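PDB 5TQB: assembly chaperone of ribosomal protein L4 (Acl4) from Chaetomium thermophilum, which probably acts as a dedicated chaperone that binds ribosomal protein L4 and accompanies it toward ribosome assembly. Local coordinates for residues L89-L94 with V103-R108. Sequence-based numbering, arbitrary orientation.
Sequences LWLAQL and VAWFER
Leu89 O is gripped by two weak backbone hydrogen bonds, from Ala92 N and Gln93 N, each 3.3 Å long, and Phe106 CE2 rests 3.7 Å from the same Leu89 O. The rest of the contact is mainly apolar. The two helical segments run nearly antiparallel, at 168°, and their axes approach to 7.6 Å. The small Ala92, facing the partner helix, is consistent with this close spacing: its methyl stands over the centre of one face of the Phe106 ring, CB 3.3 Å from the ring centroid and 9° off the normal, a tight CH-pi contact. The same Ala92 CB also touches Trp105 CB at 3.5 Å, so the alanine is shared between two aromatic residues. Trp105 lays one indole face against Leu91; there Leu91 CB lies over the middle of the ring system, while Leu91 CD1 makes a CH-pi contact over the six-membered ring, 3.8 Å from its centroid and 12° off the normal. Beside the Ala92 contact, Leu89 crosses Phe106 at about a right angle, CD2 to CD2. An alanine at Trp105 would remove the indole face and would probably leave Leu91 without its CH-pi partner, loosening this side of the helix pair. Gln93 brings CG near Phe106 CZ and sends its amide to the chain of another protein, where NE2 hydrogen-bonds the backbone. This antiparallel packing of helix 86-94 on helix 100-125, as in tetratricopeptide-type helical arrays, lies between two further helices: Leu91 packs on Val69 of helix 58-71, and Phe106 on Ala151 and Val152 of helix 131-156.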
ATOM      1  N   LEU B  89     -15.916  13.571  -2.783  1.00 57.19           N
ATOM      2  CA  LEU B  89     -15.042  13.072  -1.730  1.00 55.64           C
ATOM      3  C   LEU B  89     -13.667  13.717  -1.816  1.00 56.11           C
ATOM      4  O   LEU B  89     -13.049  14.012  -0.790  1.00 54.45           O
ATOM      5  CB  LEU B  89     -14.924  11.546  -1.806  1.00 51.89           C
ATOM      6  CG  LEU B  89     -16.255  10.786  -1.869  1.00 52.88           C
ATOM      7  CD1 LEU B  89     -16.018   9.283  -1.935  1.00 53.57           C
ATOM      8  CD2 LEU B  89     -17.160  11.127  -0.690  1.00 54.19           C
ATOM      9  N   TRP B  90     -13.187  13.943  -3.037  1.00 54.53           N
ATOM     10  CA  TRP B  90     -11.888  14.581  -3.219  1.00 54.19           C
ATOM     11  C   TRP B  90     -11.913  16.045  -2.810  1.00 52.42           C
ATOM     12  O   TRP B  90     -10.934  16.552  -2.270  1.00 49.20           O
ATOM     13  CB  TRP B  90     -11.406  14.458  -4.666  1.00 56.54           C
ATOM     14  CG  TRP B  90     -10.582  13.232  -4.900  1.00 59.50           C
ATOM     15  CD1 TRP B  90     -10.917  12.152  -5.660  1.00 58.88           C
ATOM     16  CD2 TRP B  90      -9.290  12.949  -4.351  1.00 61.24           C
ATOM     17  NE1 TRP B  90      -9.913  11.217  -5.624  1.00 59.87           N
ATOM     18  CE2 TRP B  90      -8.901  11.684  -4.830  1.00 59.99           C
ATOM     19  CE3 TRP B  90      -8.422  13.648  -3.504  1.00 61.45           C
ATOM     20  CZ2 TRP B  90      -7.684  11.098  -4.490  1.00 61.65           C
ATOM     21  CZ3 TRP B  90      -7.210  13.064  -3.171  1.00 61.93           C
ATOM     22  CH2 TRP B  90      -6.853  11.803  -3.663  1.00 60.54           C
ATOM     23  N   LEU B  91     -13.022  16.728  -3.085  1.00 55.71           N
ATOM     24  CA  LEU B  91     -13.162  18.135  -2.717  1.00 54.12           C
ATOM     25  C   LEU B  91     -13.164  18.300  -1.203  1.00 53.41           C
ATOM     26  O   LEU B  91     -12.704  19.321  -0.683  1.00 52.87           O
ATOM     27  CB  LEU B  91     -14.441  18.722  -3.305  1.00 54.10           C
ATOM     28  CG  LEU B  91     -14.369  19.096  -4.787  1.00 56.60           C
ATOM     29  CD1 LEU B  91     -15.762  19.309  -5.340  1.00 59.38           C
ATOM     30  CD2 LEU B  91     -13.520  20.347  -4.983  1.00 55.78           C
ATOM     31  N   ALA B  92     -13.676  17.287  -0.509  1.00 54.14           N
ATOM     32  CA  ALA B  92     -13.708  17.270   0.949  1.00 57.78           C
ATOM     33  C   ALA B  92     -12.294  17.202   1.523  1.00 58.86           C
ATOM     34  O   ALA B  92     -11.970  17.915   2.471  1.00 58.99           O
ATOM     35  CB  ALA B  92     -14.536  16.090   1.443  1.00 56.95           C
ATOM     36  N   GLN B  93     -11.453  16.349   0.941  1.00 59.37           N
ATOM     37  CA  GLN B  93     -10.080  16.192   1.409  1.00 62.45           C
ATOM     38  C   GLN B  93      -9.208  17.369   1.004  1.00 63.59           C
ATOM     39  O   GLN B  93      -8.293  17.763   1.734  1.00 64.35           O
ATOM     40  CB  GLN B  93      -9.465  14.908   0.863  1.00 67.27           C
ATOM     41  CG  GLN B  93      -9.919  13.664   1.592  1.00 71.51           C
ATOM     42  CD  GLN B  93      -9.238  12.392   1.107  1.00 75.10           C
ATOM     43  OE1 GLN B  93      -9.642  11.293   1.489  1.00 78.54           O
ATOM     44  NE2 GLN B  93      -8.206  12.529   0.273  1.00 74.98           N
ATOM     45  N   LEU B  94      -9.501  17.926  -0.164  1.00 62.32           N
ATOM     46  CA  LEU B  94      -8.714  19.025  -0.713  1.00 64.21           C
ATOM     47  C   LEU B  94      -9.167  20.382  -0.184  1.00 61.04           C
ATOM     48  O   LEU B  94      -8.554  21.406  -0.485  1.00 60.99           O
ATOM     49  CB  LEU B  94      -8.786  19.005  -2.246  1.00 67.54           C
ATOM     50  CG  LEU B  94      -7.753  18.110  -2.943  1.00 70.16           C
ATOM     51  CD1 LEU B  94      -7.600  16.760  -2.251  1.00 74.28           C
ATOM     52  CD2 LEU B  94      -8.085  17.919  -4.424  1.00 67.36           C
ATOM     53  N   VAL B 103     -16.909  18.164   5.768  1.00 61.19           N
ATOM     54  CA  VAL B 103     -18.061  17.347   6.130  1.00 60.18           C
ATOM     55  C   VAL B 103     -19.210  17.548   5.138  1.00 59.15           C
ATOM     56  O   VAL B 103     -19.897  16.594   4.771  1.00 58.12           O
ATOM     57  CB  VAL B 103     -18.560  17.687   7.541  1.00 57.84           C
ATOM     58  CG1 VAL B 103     -19.831  16.907   7.861  1.00 56.98           C
ATOM     59  CG2 VAL B 103     -17.482  17.381   8.566  1.00 58.64           C
ATOM     60  N   ALA B 104     -19.415  18.794   4.722  1.00 58.28           N
ATOM     61  CA  ALA B 104     -20.457  19.121   3.757  1.00 61.25           C
ATOM     62  C   ALA B 104     -20.216  18.377   2.444  1.00 63.23           C
ATOM     63  O   ALA B 104     -21.129  17.763   1.896  1.00 67.58           O
ATOM     64  CB  ALA B 104     -20.507  20.625   3.518  1.00 59.14           C
ATOM     65  N   TRP B 105     -18.983  18.423   1.948  1.00 60.92           N
ATOM     66  CA  TRP B 105     -18.628  17.703   0.729  1.00 60.75           C
ATOM     67  C   TRP B 105     -18.775  16.189   0.905  1.00 58.61           C
ATOM     68  O   TRP B 105     -19.285  15.497   0.019  1.00 55.11           O
ATOM     69  CB  TRP B 105     -17.200  18.041   0.297  1.00 60.99           C
ATOM     70  CG  TRP B 105     -17.061  19.368  -0.387  1.00 62.10           C
ATOM     71  CD1 TRP B 105     -16.287  20.417   0.011  1.00 63.56           C
ATOM     72  CD2 TRP B 105     -17.712  19.785  -1.595  1.00 63.61           C
ATOM     73  NE1 TRP B 105     -16.415  21.461  -0.872  1.00 65.09           N
ATOM     74  CE2 TRP B 105     -17.286  21.101  -1.866  1.00 64.50           C
ATOM     75  CE3 TRP B 105     -18.615  19.173  -2.473  1.00 63.93           C
ATOM     76  CZ2 TRP B 105     -17.729  21.817  -2.977  1.00 65.15           C
ATOM     77  CZ3 TRP B 105     -19.058  19.887  -3.574  1.00 65.66           C
ATOM     78  CH2 TRP B 105     -18.612  21.194  -3.817  1.00 66.71           C
ATOM     79  N   PHE B 106     -18.328  15.681   2.051  1.00 59.79           N
ATOM     80  CA  PHE B 106     -18.405  14.254   2.341  1.00 60.89           C
ATOM     81  C   PHE B 106     -19.858  13.801   2.378  1.00 64.23           C
ATOM     82  O   PHE B 106     -20.194  12.721   1.888  1.00 64.10           O
ATOM     83  CB  PHE B 106     -17.744  13.942   3.691  1.00 58.34           C
ATOM     84  CG  PHE B 106     -16.242  13.799   3.633  1.00 57.25           C
ATOM     85  CD1 PHE B 106     -15.442  14.362   4.622  1.00 58.84           C
ATOM     86  CD2 PHE B 106     -15.629  13.074   2.625  1.00 58.48           C
ATOM     87  CE1 PHE B 106     -14.061  14.224   4.590  1.00 55.76           C
ATOM     88  CE2 PHE B 106     -14.252  12.935   2.586  1.00 57.61           C
ATOM     89  CZ  PHE B 106     -13.468  13.510   3.570  1.00 56.66           C
ATOM     90  N   GLU B 107     -20.714  14.629   2.971  1.00 67.50           N
ATOM     91  CA  GLU B 107     -22.130  14.305   3.095  1.00 70.83           C
ATOM     92  C   GLU B 107     -22.781  14.218   1.723  1.00 66.13           C
ATOM     93  O   GLU B 107     -23.567  13.312   1.459  1.00 67.29           O
ATOM     94  CB  GLU B 107     -22.854  15.341   3.961  1.00 77.96           C
ATOM     95  CG  GLU B 107     -22.719  15.095   5.457  1.00 84.95           C
ATOM     96  CD  GLU B 107     -23.432  16.145   6.300  1.00 94.23           C
ATOM     97  OE1 GLU B 107     -23.993  17.104   5.725  1.00 97.10           O
ATOM     98  OE2 GLU B 107     -23.430  16.010   7.543  1.00 97.56           O
ATOM     99  N   ARG B 108     -22.446  15.161   0.851  1.00 64.01           N
ATOM    100  CA  ARG B 108     -22.940  15.135  -0.520  1.00 64.33           C
ATOM    101  C   ARG B 108     -22.504  13.851  -1.214  1.00 64.26           C
ATOM    102  O   ARG B 108     -23.263  13.265  -1.989  1.00 65.63           O
ATOM    103  CB  ARG B 108     -22.421  16.341  -1.299  1.00 65.97           C
ATOM    104  CG  ARG B 108     -23.108  17.647  -0.929  1.00 66.62           C
ATOM    105  CD  ARG B 108     -23.637  18.381  -2.144  1.00 71.52           C
ATOM    106  NE  ARG B 108     -22.782  19.492  -2.551  1.00 73.56           N
ATOM    107  CZ  ARG B 108     -22.757  20.006  -3.778  1.00 75.31           C
ATOM    108  NH1 ARG B 108     -23.521  19.496  -4.739  1.00 71.86           N
ATOM    109  NH2 ARG B 108     -21.956  21.026  -4.052  1.00 78.69           N
TER